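Local structure of magnesium and cobalt efflux protein (Bordetella parapertussis, 3JTF) at residues M17-I22 and P42-D47; I52-A57 and R76-I81; V89-F94 and E118-Q123. The protein probably takes part in the transport of magnesium and cobalt ions, and is represented here by its CBS domain pair, which binds AMP. All blocks are in the same frame, centred on the assembly; numbering follows the deposited sequence.

Contacts 1 and 2 share one three-stranded sheet: 42-47 pairs with 17-22, while 52-57, next to strand 40-44, pairs through Ile54 with Arg76 of the second CBS domain. Contact 3 lies in that second domain, its centre about 24 Å from that of contact 1, yet both reach the same AMP, one at the adenine and the other at the ribose. The five side chains meeting in contact 3 are buried and apolar, with no hydrogen bonds between its helices. Contact 1 is partly buried and mixes a strand ladder with aromatic and water-linked groups. Contact 2, also partly buried, is mainly two backbone bonds. Ile81, farther along 76-81, packs on Leu90 of contact 3.

Contact 1: residues M17-I22 and P42-D47; sequences MDLLDI and PVYEDD. With AMP (adenosine monophosphate), chain F.
The carbonyl oxygen of Leu20 is gripped twice by strand 40-44: Tyr44 N donates a hydrogen bond of 2.8 Å to Leu20 O, and the CA-H of Val43 approaches the same oxygen with CA at 3.3 Å. The N-H bond belongs to a parallel ladder, Leu20 bridged with Val43 and Asp21 with Tyr44, that continues through Leu20 N to Pro42 O and ends in a nearly straight bond from Ile22 N to Tyr44 O (178° at the hydrogen). The Tyr44 ring lies against the backbone of the partner strand. With chi1 at 73°, CG sits between the backbone N and the carbonyl carbon, and Asp21 CA comes over one ring face in a CH-pi contact, 4.0 Å from the centroid. Leu19 CB meets the ring edge in plane, 3.9 Å from Tyr44 CD2. The carboxylate of Asp21 is turned 27° from the ring plane; OD1 accepts from Ser23 N and from a water that also takes Asp46 N, and OD2 accepts from a second water. Leu19 crosses Pro42 at about a right angle, CD2 to Pro42 CB 3.6 Å. Farther along, Ile22 CG2 lies 3.5 Å from Glu45 CD, resting on an extended side chain whose carboxylate is salt-bridged to Arg72. At the other end the backbone of Asp18 reads the adenine edge: Asp18 N donates to AMP N1 (2.9 Å), and AMP N6 donates to Asp18 O (3.0 Å). The two strands and helix 26-35 form a beta-alpha-beta unit of the first CBS domain: Leu20 packs on Leu29, Thr32 and Ile33 of that helix, while strand 51-56 pairs antiparallel with the far edge of strand 40-44.

Contact 2: residues I52-A57 and R76-I81; sequences IGILLA and RPAVFI
Ile54 and Arg76 form a single antiparallel, hydrogen-bonded pair. Ile54 N donates to Arg76 O at 2.8 Å, in the carbonyl plane, and Arg76 N returns a bond of 2.9 Å to Ile54 O, tilted 23° from that carbonyl's plane. Around this bridge the side chains diverge. Ile54 holds CG1 anti to its carbonyl carbon, beside the backbone N (chi1 -50°), which turns that branch to Ala78: Ile54 CG1 lies 3.9 Å from Ala78 CB, with CD1 of the same isoleucine at 4.0 Å from that methyl. Elsewhere Ile54 touches Pro42 of the first CBS domain and Leu101 of the second. Arg76 behaves differently. In the conformer described, one of two modelled, its chain bends at chi2 and chi3 and leads away from Ile54; there NH2 bonds to Ser73 O, a bond that the second conformer leaves in doubt. Gly53 fits closely, its CA 3.2 Å from Arg76 O; its backbone angles would jam a CB against the preceding carbonyl oxygen, and the bare CA lets the Arg76 oxygen come near. Beyond Ala78 the chain leaves strand 51-56 and runs on into strand 80-82, which belongs to the other sheet. Between these two segments the link is two backbone bonds and one small apolar patch, carried by main-chain polarity and a slight hydrophobic touch, with no charged pair across it.

Contact 3: residues V89-F94 and E118-Q123; sequences VLLREF and EDVLEQ. With AMP (adenosine monophosphate), chain F; SO4 (sulfate ion), chain H.
Val120 projects from helix 117-126 toward Leu90, Leu91 and Phe94 of helix 87-96, in the helical layer of the second CBS domain. The two short helix segments are inclined, with 138° between their N-to-C directions and axes 9.8 Å apart. The two methyls of Val120 are divided between neighbours. CG1, anti to the backbone N, lies 3.9 Å from Leu91 CB; CG2, anti to the carbonyl carbon, is shared by Leu90, whose CD2 is 3.8 Å away, and by Phe94. Toward the phenyl ring this methyl comes edge-on and in plane, touching CE2 at the rim. Leu90 attends to the ring as well, for its CD1 stands above one ring face, offset toward the rim. The two methyls of Leu90 are therefore split between the ring face (CD1) and Val120 (CD2). On the other flank Leu91 and Leu121 cross at about a right angle, Leu91 CD1 meeting Leu121 CD2 at 3.8 Å. This flank turns toward the dimer interface: Leu121 packs on Leu121 of the second subunit, and Leu91 on Val125 of that same subunit. Ile10 of helix 7-10 covers Val120 further. Helix 117-126 also faces the nucleotide, one residue before Val120. The carboxylate of Asp119 takes Thr116 N on OD2, which probably steadies it, while OD1 accepts from both ribose hydroxyls, AMP O3' at 3.2 Å and AMP O2' to Asp119 OD1 at 2.7 Å.

Contact 1: residues M17-I22 and P42-D47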
loop_
_atom_site.group_PDB
_atom_site.type_symbol
_atom_site.label_atom_id
_atom_site.label_comp_id
_atom_site.label_asym_id
_atom_site.label_seq_id
_atom_site.Cartn_x
_atom_site.Cartn_y
_atom_site.Cartn_z
HETATM N N MSE B 17 16.622 -2.294 2.270
HETATM C CA MSE B 17 15.471 -1.804 3.004
HETATM C C MSE B 17 15.479 -0.299 3.167
HETATM O O MSE B 17 16.511 0.282 3.457
HETATM C CB MSE B 17 15.399 -2.454 4.374
HETATM C CG MSE B 17 15.265 -3.928 4.294
HETATM SE SE MSE B 17 15.029 -4.710 6.106
HETATM C CE MSE B 17 16.597 -4.215 6.912
ATOM N N ASP B 18 14.330 0.325 2.942
ATOM C CA ASP B 18 14.148 1.720 3.245
ATOM C C ASP B 18 13.656 1.783 4.684
ATOM O O ASP B 18 12.527 1.329 4.999
ATOM C CB ASP B 18 13.125 2.382 2.303
ATOM C CG ASP B 18 13.638 2.516 0.887
ATOM O OD1 ASP B 18 14.817 2.864 0.721
ATOM O OD2 ASP B 18 12.881 2.258 -0.077
ATOM N N LEU B 19 14.500 2.340 5.543
ATOM C CA LEU B 19 14.261 2.394 6.987
ATOM C C LEU B 19 14.141 3.799 7.426
ATOM O O LEU B 19 14.658 4.677 6.757
ATOM C CB LEU B 19 15.474 1.866 7.734
ATOM C CG LEU B 19 15.950 0.460 7.410
ATOM C CD1 LEU B 19 17.156 0.064 8.253
ATOM C CD2 LEU B 19 14.833 -0.459 7.671
ATOM N N LEU B 20 13.534 4.020 8.586
ATOM C CA LEU B 20 13.479 5.351 9.181
ATOM C C LEU B 20 14.148 5.340 10.561
ATOM O O LEU B 20 13.916 4.445 11.359
ATOM C CB LEU B 20 12.013 5.785 9.332
ATOM C CG LEU B 20 11.215 6.019 8.028
ATOM C CD1 LEU B 20 9.763 6.432 8.308
ATOM C CD2 LEU B 20 11.908 7.070 7.152
ATOM N N ASP B 21 14.943 6.369 10.840
ATOM C CA ASP B 21 15.594 6.545 12.126
ATOM C C ASP B 21 14.675 7.430 12.972
ATOM O O ASP B 21 14.477 8.613 12.642
ATOM C CB ASP B 21 16.920 7.230 11.902
ATOM C CG ASP B 21 17.636 7.619 13.181
ATOM O OD1 ASP B 21 17.127 7.494 14.302
ATOM O OD2 ASP B 21 18.759 8.094 13.005
ATOM N N ILE B 22 14.202 6.883 14.077
ATOM C CA ILE B 22 13.225 7.547 14.921
ATOM C C ILE B 22 13.791 8.882 15.490
ATOM O O ILE B 22 13.019 9.739 15.864
ATOM C CB ILE B 22 12.731 6.636 16.071
ATOM C CG1 ILE B 22 11.482 7.198 16.795
ATOM C CG2 ILE B 22 13.834 6.444 17.139
ATOM C CD1 ILE B 22 10.298 7.356 15.951
ATOM N N PRO B 42 10.111 -0.037 8.200
ATOM C CA PRO B 42 10.714 -0.371 9.483
ATOM C C PRO B 42 11.432 0.826 10.093
ATOM O O PRO B 42 12.049 1.593 9.379
ATOM C CB PRO B 42 11.710 -1.490 9.152
ATOM C CG PRO B 42 11.342 -1.953 7.762
ATOM C CD PRO B 42 10.793 -0.717 7.093
ATOM N N VAL B 43 11.306 0.956 11.405
ATOM C CA VAL B 43 11.863 2.053 12.169
ATOM C C VAL B 43 12.920 1.553 13.111
ATOM O O VAL B 43 12.744 0.503 13.757
ATOM C CB VAL B 43 10.740 2.780 12.952
ATOM C CG1 VAL B 43 11.332 3.915 13.815
ATOM C CG2 VAL B 43 9.686 3.338 11.949
ATOM N N TYR B 44 14.063 2.242 13.142
ATOM C CA TYR B 44 15.108 1.884 14.082
ATOM C C TYR B 44 15.493 3.025 15.007
ATOM O O TYR B 44 15.118 4.155 14.814
ATOM C CB TYR B 44 16.347 1.339 13.361
ATOM C CG TYR B 44 17.156 2.381 12.630
ATOM C CD1 TYR B 44 18.184 3.064 13.267
ATOM C CD2 TYR B 44 16.888 2.679 11.291
ATOM C CE1 TYR B 44 18.954 4.031 12.580
ATOM C CE2 TYR B 44 17.650 3.606 10.587
ATOM C CZ TYR B 44 18.673 4.279 11.225
ATOM O OH TYR B 44 19.415 5.220 10.524
ATOM N N GLU B 45 16.277 2.679 16.015
ATOM C CA GLU B 45 16.852 3.661 16.923
ATOM C C GLU B 45 18.250 3.246 17.268
ATOM O O GLU B 45 18.505 2.074 17.615
ATOM C CB GLU B 45 15.979 3.845 18.174
ATOM C CG GLU B 45 16.377 5.067 19.054
ATOM C CD GLU B 45 15.302 5.390 20.089
ATOM O OE1 GLU B 45 14.358 4.576 20.227
ATOM O OE2 GLU B 45 15.388 6.446 20.751
ATOM N N ASP B 46 19.169 4.208 17.129
ATOM C CA ASP B 46 20.581 4.060 17.463
ATOM C C ASP B 46 21.419 3.135 16.567
ATOM O O ASP B 46 22.611 3.420 16.361
ATOM C CB ASP B 46 20.775 3.682 18.942
ATOM C CG ASP B 46 20.307 4.785 19.897
ATOM O OD1 ASP B 46 20.827 5.924 19.828
ATOM O OD2 ASP B 46 19.425 4.516 20.744
ATOM N N ASP B 47 20.874 2.031 16.091
ATOM C CA ASP B 47 21.586 1.115 15.168
ATOM C C ASP B 47 20.506 0.602 14.210
ATOM O O ASP B 47 19.374 0.360 14.642
ATOM C CB ASP B 47 22.181 -0.084 15.909
ATOM C CG ASP B 47 22.890 -1.095 14.972
ATOM O OD1 ASP B 47 24.119 -0.963 14.682
ATOM O OD2 ASP B 47 22.269 -2.084 14.572
HETATM P P AMP F . 4.894 -0.973 -1.439
HETATM O O1P AMP F . 4.628 -0.823 0.020
HETATM O O2P AMP F . 3.682 -1.017 -2.309
HETATM O O3P AMP F . 5.924 -0.013 -1.933
HETATM O "O5'" AMP F . 5.614 -2.373 -1.682
HETATM C "C5'" AMP F . 6.084 -2.680 -3.002
HETATM C "C4'" AMP F . 7.283 -3.564 -2.849
HETATM O "O4'" AMP F . 8.464 -2.881 -2.377
HETATM C "C3'" AMP F . 6.990 -4.615 -1.774
HETATM O "O3'" AMP F . 6.163 -5.669 -2.277
HETATM C "C2'" AMP F . 8.383 -5.026 -1.460
HETATM O "O2'" AMP F . 8.816 -5.704 -2.700
HETATM C "C1'" AMP F . 9.054 -3.651 -1.317
HETATM N N9 AMP F . 8.963 -2.812 -0.069
HETATM C C8 AMP F . 7.891 -2.387 0.662
HETATM N N7 AMP F . 8.282 -1.585 1.697
HETATM C C5 AMP F . 9.628 -1.465 1.609
HETATM C C6 AMP F . 10.685 -0.751 2.341
HETATM N N6 AMP F . 10.384 -0.021 3.419
HETATM N N1 AMP F . 11.965 -0.913 1.941
HETATM C C2 AMP F . 12.292 -1.632 0.865
HETATM N N3 AMP F . 11.380 -2.277 0.117
HETATM C C4 AMP F . 10.058 -2.246 0.458
HETATM O O HOH W 1 18.761 6.810 16.272
HETATM O O HOH W 2 19.844 8.599 10.561
#

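Contact 2: residues I52-A57 and R76-I81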
loop_
_atom_site.group_PDB
_atom_site.type_symbol
_atom_site.label_atom_id
_atom_site.label_comp_id
_atom_site.label_asym_id
_atom_site.label_seq_id
_atom_site.Cartn_x
_atom_site.Cartn_y
_atom_site.Cartn_z
ATOM N N ILE B 52 12.491 -1.008 16.055
ATOM C CA ILE B 52 11.555 -0.785 17.159
ATOM C C ILE B 52 10.107 -0.839 16.658
ATOM O O ILE B 52 9.189 -0.614 17.424
ATOM C CB ILE B 52 11.840 0.540 17.901
ATOM C CG1 ILE B 52 11.807 1.731 16.945
ATOM C CG2 ILE B 52 13.219 0.482 18.661
ATOM C CD1 ILE B 52 11.544 3.062 17.651
ATOM N N GLY B 53 9.926 -1.116 15.370
ATOM C CA GLY B 53 8.635 -1.288 14.795
ATOM C C GLY B 53 8.503 -0.854 13.346
ATOM O O GLY B 53 9.500 -0.699 12.654
ATOM N N ILE B 54 7.261 -0.693 12.908
ATOM C CA ILE B 54 6.902 -0.323 11.553
ATOM C C ILE B 54 6.040 0.928 11.568
ATOM O O ILE B 54 5.108 1.034 12.353
ATOM C CB ILE B 54 6.073 -1.407 10.855
ATOM C CG1 ILE B 54 6.740 -2.782 11.001
ATOM C CG2 ILE B 54 5.822 -1.006 9.344
ATOM C CD1 ILE B 54 8.077 -2.942 10.269
ATOM N N LEU B 55 6.375 1.890 10.715
ATOM C CA LEU B 55 5.572 3.100 10.588
ATOM C C LEU B 55 4.838 3.038 9.258
ATOM O O LEU B 55 5.452 2.809 8.218
ATOM C CB LEU B 55 6.440 4.362 10.619
ATOM C CG LEU B 55 5.683 5.708 10.466
ATOM C CD1 LEU B 55 4.816 5.968 11.733
ATOM C CD2 LEU B 55 6.695 6.811 10.298
ATOM N N LEU B 56 3.520 3.200 9.317
ATOM C CA LEU B 56 2.707 3.431 8.125
ATOM C C LEU B 56 2.726 4.940 7.845
ATOM O O LEU B 56 2.303 5.742 8.667
ATOM C CB LEU B 56 1.281 2.911 8.377
ATOM C CG LEU B 56 0.250 3.002 7.244
ATOM C CD1 LEU B 56 0.529 2.033 6.037
ATOM C CD2 LEU B 56 -1.187 2.777 7.822
ATOM N N ALA B 57 3.235 5.322 6.684
ATOM C CA ALA B 57 3.447 6.735 6.322
ATOM C C ALA B 57 2.212 7.602 6.525
ATOM O O ALA B 57 2.334 8.725 6.994
ATOM C CB ALA B 57 3.859 6.857 4.872
ATOM N N ARG B 76 4.169 0.757 15.086
ATOM C CA ARG B 76 3.487 -0.435 15.555
ATOM C C ARG B 76 4.498 -1.581 15.650
ATOM O O ARG B 76 5.494 -1.593 14.926
ATOM C CB ARG B 76 2.340 -0.776 14.623
ATOM C CG ARG B 76 1.298 0.348 14.513
ATOM C CD ARG B 76 0.120 0.217 15.507
ATOM N NE ARG B 76 0.554 0.183 16.893
ATOM C CZ ARG B 76 0.752 1.250 17.664
ATOM N NH1 ARG B 76 1.154 1.068 18.909
ATOM N NH2 ARG B 76 0.561 2.486 17.209
ATOM N N PRO B 77 4.234 -2.554 16.559
ATOM C CA PRO B 77 5.182 -3.671 16.653
ATOM C C PRO B 77 5.330 -4.400 15.299
ATOM O O PRO B 77 4.357 -4.578 14.561
ATOM C CB PRO B 77 4.590 -4.575 17.734
ATOM C CG PRO B 77 3.587 -3.726 18.482
ATOM C CD PRO B 77 3.101 -2.700 17.486
ATOM N N ALA B 78 6.562 -4.763 14.970
ATOM C CA ALA B 78 6.865 -5.504 13.770
ATOM C C ALA B 78 6.531 -6.992 13.992
ATOM O O ALA B 78 6.560 -7.493 15.104
ATOM C CB ALA B 78 8.305 -5.363 13.441
ATOM N N VAL B 79 6.196 -7.669 12.921
ATOM C CA VAL B 79 6.136 -9.128 12.934
ATOM C C VAL B 79 7.470 -9.631 12.399
ATOM O O VAL B 79 7.880 -9.267 11.279
ATOM C CB VAL B 79 4.970 -9.615 12.071
ATOM C CG1 VAL B 79 4.805 -11.123 12.179
ATOM C CG2 VAL B 79 3.650 -8.905 12.531
ATOM N N PHE B 80 8.181 -10.408 13.207
ATOM C CA PHE B 80 9.437 -10.998 12.808
ATOM C C PHE B 80 9.219 -12.457 12.401
ATOM O O PHE B 80 8.667 -13.215 13.164
ATOM C CB PHE B 80 10.481 -10.946 13.938
ATOM C CG PHE B 80 10.877 -9.548 14.328
ATOM C CD1 PHE B 80 11.916 -8.911 13.674
ATOM C CD2 PHE B 80 10.208 -8.886 15.338
ATOM C CE1 PHE B 80 12.281 -7.576 13.996
ATOM C CE2 PHE B 80 10.533 -7.567 15.672
ATOM C CZ PHE B 80 11.585 -6.901 14.993
ATOM N N ILE B 81 9.595 -12.819 11.177
ATOM C CA ILE B 81 9.389 -14.178 10.682
ATOM C C ILE B 81 10.703 -14.815 10.236
ATOM O O ILE B 81 11.597 -14.140 9.673
ATOM C CB ILE B 81 8.342 -14.248 9.527
ATOM C CG1 ILE B 81 8.881 -13.633 8.253
ATOM C CG2 ILE B 81 6.975 -13.590 9.962
ATOM C CD1 ILE B 81 8.013 -13.870 6.960
#

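Contact 3: residues V89-F94 and E118-Q123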
loop_
_atom_site.group_PDB
_atom_site.type_symbol
_atom_site.label_atom_id
_atom_site.label_comp_id
_atom_site.label_asym_id
_atom_site.label_seq_id
_atom_site.Cartn_x
_atom_site.Cartn_y
_atom_site.Cartn_z
ATOM N N VAL B 89 2.093 -20.935 3.691
ATOM C CA VAL B 89 1.658 -20.676 5.077
ATOM C C VAL B 89 1.670 -19.176 5.346
ATOM O O VAL B 89 0.712 -18.647 5.879
ATOM C CB VAL B 89 2.535 -21.388 6.089
ATOM C CG1 VAL B 89 2.119 -21.025 7.526
ATOM C CG2 VAL B 89 2.447 -22.940 5.869
ATOM N N LEU B 90 2.707 -18.499 4.885
ATOM C CA LEU B 90 2.849 -17.051 5.094
ATOM C C LEU B 90 1.730 -16.268 4.399
ATOM O O LEU B 90 1.251 -15.232 4.906
ATOM C CB LEU B 90 4.222 -16.569 4.599
ATOM C CG LEU B 90 4.521 -15.080 4.746
ATOM C CD1 LEU B 90 4.301 -14.607 6.264
ATOM C CD2 LEU B 90 5.938 -14.739 4.248
ATOM N N LEU B 91 1.350 -16.734 3.208
ATOM C CA LEU B 91 0.225 -16.136 2.504
ATOM C C LEU B 91 -1.066 -16.153 3.364
ATOM O O LEU B 91 -1.750 -15.154 3.461
ATOM C CB LEU B 91 -0.036 -16.843 1.186
ATOM C CG LEU B 91 -1.187 -16.199 0.399
ATOM C CD1 LEU B 91 -1.051 -14.677 0.252
ATOM C CD2 LEU B 91 -1.293 -16.896 -1.002
ATOM N N ARG B 92 -1.371 -17.301 3.946
ATOM C CA ARG B 92 -2.525 -17.456 4.798
ATOM C C ARG B 92 -2.425 -16.546 6.011
ATOM O O ARG B 92 -3.419 -15.990 6.443
ATOM C CB ARG B 92 -2.653 -18.918 5.258
ATOM C CG ARG B 92 -2.938 -19.908 4.110
ATOM C CD ARG B 92 -3.288 -21.301 4.593
ATOM N NE ARG B 92 -4.667 -21.347 5.090
ATOM C CZ ARG B 92 -5.285 -22.434 5.573
ATOM N NH1 ARG B 92 -4.628 -23.586 5.699
ATOM N NH2 ARG B 92 -6.557 -22.350 5.982
ATOM N N GLU B 93 -1.230 -16.444 6.571
ATOM C CA GLU B 93 -0.969 -15.577 7.729
ATOM C C GLU B 93 -1.227 -14.102 7.419
ATOM O O GLU B 93 -2.008 -13.407 8.122
ATOM C CB GLU B 93 0.460 -15.769 8.232
ATOM C CG GLU B 93 0.882 -14.797 9.370
ATOM C CD GLU B 93 2.305 -15.048 9.874
ATOM O OE1 GLU B 93 3.029 -15.858 9.259
ATOM O OE2 GLU B 93 2.694 -14.453 10.911
ATOM N N PHE B 94 -0.607 -13.645 6.351
ATOM C CA PHE B 94 -0.794 -12.282 5.875
ATOM C C PHE B 94 -2.265 -11.990 5.510
ATOM O O PHE B 94 -2.778 -10.929 5.865
ATOM C CB PHE B 94 0.041 -12.059 4.609
ATOM C CG PHE B 94 1.474 -11.632 4.834
ATOM C CD1 PHE B 94 1.853 -10.820 5.879
ATOM C CD2 PHE B 94 2.450 -11.983 3.887
ATOM C CE1 PHE B 94 3.183 -10.408 6.026
ATOM C CE2 PHE B 94 3.771 -11.574 4.017
ATOM C CZ PHE B 94 4.148 -10.776 5.095
ATOM N N GLU B 118 2.465 -8.926 -1.219
ATOM C CA GLU B 118 2.634 -8.809 -2.665
ATOM C C GLU B 118 3.766 -9.664 -3.186
ATOM O O GLU B 118 3.575 -10.362 -4.191
ATOM C CB GLU B 118 2.847 -7.342 -3.072
ATOM C CG GLU B 118 2.923 -7.062 -4.593
ATOM C CD GLU B 118 3.388 -5.581 -4.885
ATOM O OE1 GLU B 118 2.667 -4.649 -4.447
ATOM O OE2 GLU B 118 4.466 -5.344 -5.507
ATOM N N ASP B 119 4.922 -9.634 -2.510
ATOM C CA ASP B 119 6.066 -10.481 -2.882
ATOM C C ASP B 119 5.677 -11.970 -2.858
ATOM O O ASP B 119 6.072 -12.735 -3.709
ATOM C CB ASP B 119 7.268 -10.305 -1.940
ATOM C CG ASP B 119 7.833 -8.882 -1.930
ATOM O OD1 ASP B 119 7.926 -8.267 -3.009
ATOM O OD2 ASP B 119 8.149 -8.393 -0.811
ATOM N N VAL B 120 4.947 -12.383 -1.830
ATOM C CA VAL B 120 4.536 -13.777 -1.715
ATOM C C VAL B 120 3.619 -14.153 -2.903
ATOM O O VAL B 120 3.822 -15.176 -3.541
ATOM C CB VAL B 120 3.820 -14.004 -0.360
ATOM C CG1 VAL B 120 3.275 -15.431 -0.248
ATOM C CG2 VAL B 120 4.773 -13.664 0.832
ATOM N N LEU B 121 2.627 -13.310 -3.187
ATOM C CA LEU B 121 1.634 -13.579 -4.231
ATOM C C LEU B 121 2.316 -13.665 -5.584
ATOM O O LEU B 121 2.068 -14.579 -6.341
ATOM C CB LEU B 121 0.575 -12.488 -4.265
ATOM C CG LEU B 121 -0.489 -12.554 -3.180
ATOM C CD1 LEU B 121 -1.276 -11.213 -3.171
ATOM C CD2 LEU B 121 -1.372 -13.744 -3.433
ATOM N N GLU B 122 3.224 -12.735 -5.846
ATOM C CA GLU B 122 3.950 -12.728 -7.109
ATOM C C GLU B 122 4.769 -13.996 -7.328
ATOM O O GLU B 122 4.749 -14.554 -8.402
ATOM C CB GLU B 122 4.863 -11.518 -7.167
ATOM C CG GLU B 122 4.080 -10.248 -7.358
ATOM C CD GLU B 122 4.941 -9.081 -7.731
ATOM O OE1 GLU B 122 6.027 -8.944 -7.124
ATOM O OE2 GLU B 122 4.521 -8.308 -8.636
ATOM N N GLN B 123 5.474 -14.455 -6.298
ATOM C CA GLN B 123 6.287 -15.640 -6.455
ATOM C C GLN B 123 5.431 -16.864 -6.651
ATOM O O GLN B 123 5.746 -17.678 -7.526
ATOM C CB GLN B 123 7.182 -15.855 -5.258
ATOM C CG GLN B 123 7.985 -17.117 -5.327
ATOM C CD GLN B 123 9.006 -17.066 -6.437
ATOM O OE1 GLN B 123 9.655 -16.052 -6.638
ATOM N NE2 GLN B 123 9.127 -18.144 -7.173
HETATM P P AMP F . 4.894 -0.973 -1.439
HETATM O O1P AMP F . 4.628 -0.823 0.020
HETATM O O2P AMP F . 3.682 -1.017 -2.309
HETATM O O3P AMP F . 5.924 -0.013 -1.933
HETATM O "O5'" AMP F . 5.614 -2.373 -1.682
HETATM C "C5'" AMP F . 6.084 -2.680 -3.002
HETATM C "C4'" AMP F . 7.283 -3.564 -2.849
HETATM O "O4'" AMP F . 8.464 -2.881 -2.377
HETATM C "C3'" AMP F . 6.990 -4.615 -1.774
HETATM O "O3'" AMP F . 6.163 -5.669 -2.277
HETATM C "C2'" AMP F . 8.383 -5.026 -1.460
HETATM O "O2'" AMP F . 8.816 -5.704 -2.700
HETATM C "C1'" AMP F . 9.054 -3.651 -1.317
HETATM N N9 AMP F . 8.963 -2.812 -0.069
HETATM C C8 AMP F . 7.891 -2.387 0.662
HETATM N N7 AMP F . 8.282 -1.585 1.697
HETATM C C5 AMP F . 9.628 -1.465 1.609
HETATM C C6 AMP F . 10.685 -0.751 2.341
HETATM N N6 AMP F . 10.384 -0.021 3.419
HETATM N N1 AMP F . 11.965 -0.913 1.941
HETATM C C2 AMP F . 12.292 -1.632 0.865
HETATM N N3 AMP F . 11.380 -2.277 0.117
HETATM C C4 AMP F . 10.058 -2.246 0.458
HETATM S S SO4 H . 1.480 -5.939 0.352
HETATM O O1 SO4 H . 0.300 -5.087 0.325
HETATM O O2 SO4 H . 1.210 -7.225 -0.173
HETATM O O3 SO4 H . 2.550 -5.257 -0.405
HETATM O O4 SO4 H . 1.952 -6.031 1.711
#